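Local coordinates for protein putative enoyl-CoA hydratase/isomerase (PDB 3ISA) that probably acts on acyl-CoA thioesters as a hydratase or isomerase of the crotonase superfamily, its exact reaction and substrate being unknown, at residues G60-F63 / S64-F67; V211-D214 / D215-A219. All coordinates share one frame; numbering follows the deposited sequence. Where two conformers were deposited one is given.

Interaction 1 and interaction 2 are each a local contact within its own continuous stretch of chain. They lie on opposite sides of the centre of the chain. Their centres are 27 Å apart, and their nearest atoms are about 16 Å apart, so they do not touch. Interaction 1 is buried in the loop between strand 53-58 and helix 77-95. In relatives of the crotonase superfamily this loop helps form the oxyanion hole. The side chain of A65 lies about 4 Å from a bound glycerol, which probably comes from the crystallisation liquor but may mark a pocket. Interaction 2 is at the surface. It joins helix 202-212 to helix 217-229, close to other subunits of the assembly.

Interaction 1: residues G60-F63 / S64-F67; sequences GRNF and SAGF
N62 CG stands between its own backbone N and carbonyl carbon (chi1 80°), and this folds the amide forward over the peptide that joins S64 to A65. The S64 hydroxyl has the other kind of setting: OG is anti to the backbone N (chi1 175°) and reaches on along the loop. N62 ND2 lies 3.4 Å from S64 C and 3.3 Å from A65 N. Both nitrogens are donors, so this is packing. The amide of N62 gives its hydrogens to two backbone carbonyls, R108 O and R28 O. A65 CB lies 4.1 Å from the same ND2.

S64 OG accepts from G66 N at 2.9 Å, with an N-H...O angle of 162°. This is an ST turn, closed by a hydroxyl over the backbone two residues on. The hydroxyl is also hydrogen-bonded to N29 O, so the buried oxygen has two partners. S64 N lies obliquely to the F63 ring, 3.5 Å from F63 CD2. The backbone nitrogens of F63 and S64 are close neighbours, and both hydrogen-bond to N109 OD1.

The chemistry implies that side-chain groups help to hold an irregular backbone in one shape. N62 ND2 and S64 OG, both on buried residues, have hydrogen-bond partners. That is consistent with the NFSAGF sequence forming the oxyanion-hole loop, as in other crotonase-like enzymes.

Interaction 2: residues V211-D214 / D215-A219; sequences VLRD and DHDDA
R213 and D217 form the close part of this contact, a two-pronged salt bridge. R213 CG is anti to the backbone N (chi1 -178°), and the extended chain carries the guanidinium forward to D217, which it grips end-on through NH1 and NH2. R213 NH2 gives a 2.6 Å bond to the syn lone pair of D217 OD1, tilted from the guanidinium plane. R213 NH1 bonds to D217 OD2 at 3.1 Å and is nearly straight (166°). The two planes are 46° apart. R213 was modelled in two conformers, so the grip may not be permanent. D215 OD1 accepts from D217 N at 3.0 Å, an Asx turn at the helix start. The D214 carboxylate stands steeply to the H216 ring, with D214 CG 3.6 Å from H216 CD2.

The D214 and D215 carboxylates are on exposed residues. Water 1 links R213 O to D215 N on one side of the backbone. Water 2 links D214 O to H216 N near the R213-D217 pair. D218 makes a salt bridge to R226 of the third subunit.

H216 NE2 hydrogen-bonds to D149 OD2. The segment links helix 202-212 to helix 217-229, and H216, at the latter's N-cap position, touches R145 and R148 of helix 144-151.

Interaction 1: residues G60-F63 / S64-F67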
loop_
_atom_site.group_PDB
_atom_site.type_symbol
_atom_site.label_atom_id
_atom_site.label_comp_id
_atom_site.label_asym_id
_atom_site.label_seq_id
_atom_site.Cartn_x
_atom_site.Cartn_y
_atom_site.Cartn_z
ATOM N N GLY D 60 0.810 41.187 -14.893
ATOM C CA GLY D 60 -0.039 41.372 -16.071
ATOM C C GLY D 60 -1.470 40.894 -15.858
ATOM O O GLY D 60 -2.015 41.047 -14.767
ATOM N N ARG D 61 -2.048 40.284 -16.896
ATOM C CA ARG D 61 -3.483 39.975 -16.971
ATOM C C ARG D 61 -3.902 38.635 -16.351
ATOM O O ARG D 61 -5.098 38.386 -16.132
ATOM C CB ARG D 61 -3.938 40.022 -18.439
ATOM C CG ARG D 61 -3.864 41.404 -19.093
ATOM C CD ARG D 61 -4.083 41.338 -20.610
ATOM N NE ARG D 61 -2.898 41.728 -21.379
ATOM C CZ ARG D 61 -2.137 40.896 -22.087
ATOM N NH1 ARG D 61 -2.420 39.600 -22.141
ATOM N NH2 ARG D 61 -1.084 41.365 -22.749
ATOM N N ASN D 62 -2.937 37.752 -16.098
ATOM C CA ASN D 62 -3.276 36.428 -15.539
ATOM C C ASN D 62 -2.237 35.859 -14.570
ATOM O O ASN D 62 -1.206 36.497 -14.300
ATOM C CB ASN D 62 -3.596 35.408 -16.658
ATOM C CG ASN D 62 -2.344 34.816 -17.314
ATOM O OD1 ASN D 62 -1.250 35.376 -17.227
ATOM N ND2 ASN D 62 -2.512 33.669 -17.985
ATOM N N PHE D 63 -2.526 34.660 -14.066
ATOM C CA PHE D 63 -1.596 33.878 -13.241
ATOM C C PHE D 63 -0.609 33.123 -14.160
ATOM O O PHE D 63 0.596 33.404 -14.132
ATOM C CB PHE D 63 -2.400 32.941 -12.310
ATOM C CG PHE D 63 -1.555 32.054 -11.430
ATOM C CD1 PHE D 63 -1.041 32.528 -10.227
ATOM C CD2 PHE D 63 -1.285 30.730 -11.804
ATOM C CE1 PHE D 63 -0.257 31.699 -9.406
ATOM C CE2 PHE D 63 -0.507 29.906 -11.007
ATOM C CZ PHE D 63 0.013 30.384 -9.813
ATOM N N SER D 64 -1.122 32.193 -14.971
ATOM C CA SER D 64 -0.332 31.495 -16.006
ATOM C C SER D 64 -1.192 30.737 -17.026
ATOM O O SER D 64 -2.151 30.032 -16.665
ATOM C CB SER D 64 0.668 30.501 -15.371
ATOM O OG SER D 64 1.344 29.755 -16.371
ATOM N N ALA D 65 -0.785 30.838 -18.289
ATOM C CA ALA D 65 -1.357 30.046 -19.378
ATOM C C ALA D 65 -0.710 28.667 -19.538
ATOM O O ALA D 65 -1.007 27.960 -20.500
ATOM C CB ALA D 65 -1.294 30.825 -20.687
ATOM N N GLY D 66 0.153 28.271 -18.593
ATOM C CA GLY D 66 0.737 26.930 -18.621
ATOM C C GLY D 66 1.861 26.804 -19.630
ATOM O O GLY D 66 2.512 27.779 -19.927
ATOM N N PHE D 67 2.070 25.599 -20.163
ATOM C CA PHE D 67 3.175 25.298 -21.078
ATOM C C PHE D 67 3.267 26.320 -22.231
ATOM O O PHE D 67 2.272 26.616 -22.901
ATOM C CB PHE D 67 2.977 23.888 -21.636
ATOM C CG PHE D 67 4.167 23.334 -22.371
ATOM C CD1 PHE D 67 5.133 22.603 -21.681
ATOM C CD2 PHE D 67 4.295 23.484 -23.757
ATOM C CE1 PHE D 67 6.230 22.057 -22.349
ATOM C CE2 PHE D 67 5.401 22.929 -24.444
ATOM C CZ PHE D 67 6.360 22.217 -23.729
#

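Interaction 2: residues V211-D214 / D215-A219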
loop_
_atom_site.group_PDB
_atom_site.type_symbol
_atom_site.label_atom_id
_atom_site.label_comp_id
_atom_site.label_asym_id
_atom_site.label_seq_id
_atom_site.Cartn_x
_atom_site.Cartn_y
_atom_site.Cartn_z
ATOM N N VAL D 211 2.356 14.797 7.178
ATOM C CA VAL D 211 1.275 13.952 7.725
ATOM C C VAL D 211 -0.078 14.174 7.021
ATOM O O VAL D 211 -0.808 13.211 6.734
ATOM C CB VAL D 211 1.189 14.147 9.279
ATOM C CG1 VAL D 211 -0.060 13.539 9.861
ATOM C CG2 VAL D 211 2.415 13.557 9.942
ATOM N N LEU D 212 -0.401 15.423 6.697
ATOM C CA LEU D 212 -1.662 15.726 6.020
ATOM C C LEU D 212 -1.774 15.280 4.555
ATOM O O LEU D 212 -2.872 14.979 4.086
ATOM C CB LEU D 212 -1.994 17.225 6.111
ATOM C CG LEU D 212 -2.340 17.782 7.503
ATOM C CD1 LEU D 212 -2.497 19.296 7.433
ATOM C CD2 LEU D 212 -3.590 17.130 8.097
ATOM N N ARG D 213 -0.653 15.265 3.837
ATOM C CA ARG D 213 -0.651 15.099 2.380
ATOM C C ARG D 213 -0.863 13.654 1.921
ATOM O O ARG D 213 -0.265 12.733 2.483
ATOM C CB ARG D 213 0.668 15.647 1.811
ATOM C CG ARG D 213 0.791 15.591 0.302
ATOM C CD ARG D 213 1.992 16.376 -0.178
ATOM N NE ARG D 213 2.041 16.407 -1.636
ATOM C CZ ARG D 213 2.960 15.795 -2.377
ATOM N NH1 ARG D 213 3.941 15.104 -1.802
ATOM N NH2 ARG D 213 2.900 15.885 -3.699
ATOM N N ASP D 214 -1.701 13.481 0.885
ATOM C CA ASP D 214 -1.850 12.210 0.160
ATOM C C ASP D 214 -0.711 12.145 -0.870
ATOM O O ASP D 214 -0.794 12.771 -1.931
ATOM C CB ASP D 214 -3.217 12.166 -0.556
ATOM C CG ASP D 214 -3.554 10.789 -1.123
ATOM O OD1 ASP D 214 -2.732 9.856 -0.987
ATOM O OD2 ASP D 214 -4.661 10.642 -1.698
ATOM N N ASP D 215 0.343 11.400 -0.562
ATOM C CA ASP D 215 1.489 11.333 -1.451
ATOM C C ASP D 215 1.294 10.236 -2.514
ATOM O O ASP D 215 1.380 9.048 -2.212
ATOM C CB ASP D 215 2.769 11.119 -0.628
ATOM C CG ASP D 215 4.007 10.884 -1.481
ATOM O OD1 ASP D 215 3.976 11.132 -2.706
ATOM O OD2 ASP D 215 5.031 10.443 -0.914
ATOM N N HIS D 216 1.023 10.652 -3.749
ATOM C CA HIS D 216 1.079 9.744 -4.910
ATOM C C HIS D 216 2.021 10.304 -5.989
ATOM O O HIS D 216 1.718 10.236 -7.187
ATOM C CB HIS D 216 -0.329 9.433 -5.461
ATOM C CG HIS D 216 -1.275 10.587 -5.367
ATOM N ND1 HIS D 216 -1.182 11.691 -6.186
ATOM C CD2 HIS D 216 -2.306 10.830 -4.525
ATOM C CE1 HIS D 216 -2.114 12.565 -5.852
ATOM N NE2 HIS D 216 -2.815 12.063 -4.853
ATOM N N ASP D 217 3.169 10.832 -5.545
ATOM C CA ASP D 217 4.156 11.484 -6.421
ATOM C C ASP D 217 4.676 10.551 -7.537
ATOM O O ASP D 217 4.739 10.943 -8.698
ATOM C CB ASP D 217 5.338 12.061 -5.607
ATOM C CG ASP D 217 4.976 13.347 -4.842
ATOM O OD1 ASP D 217 3.927 13.962 -5.117
ATOM O OD2 ASP D 217 5.771 13.767 -3.971
ATOM N N ASP D 218 5.039 9.321 -7.171
ATOM C CA ASP D 218 5.574 8.383 -8.161
ATOM C C ASP D 218 4.539 7.997 -9.204
ATOM O O ASP D 218 4.828 8.032 -10.394
ATOM C CB ASP D 218 6.151 7.146 -7.483
ATOM C CG ASP D 218 7.508 7.408 -6.851
ATOM O OD1 ASP D 218 8.002 8.547 -6.928
ATOM O OD2 ASP D 218 8.081 6.467 -6.271
ATOM N N ALA D 219 3.327 7.688 -8.757
ATOM C CA ALA D 219 2.220 7.431 -9.677
ATOM C C ALA D 219 1.969 8.617 -10.608
ATOM O O ALA D 219 1.773 8.418 -11.810
ATOM C CB ALA D 219 0.951 7.057 -8.903
HETATM O O HOH W 1 0.817 9.709 1.812
HETATM O O HOH W 2 0.451 13.382 -4.354
#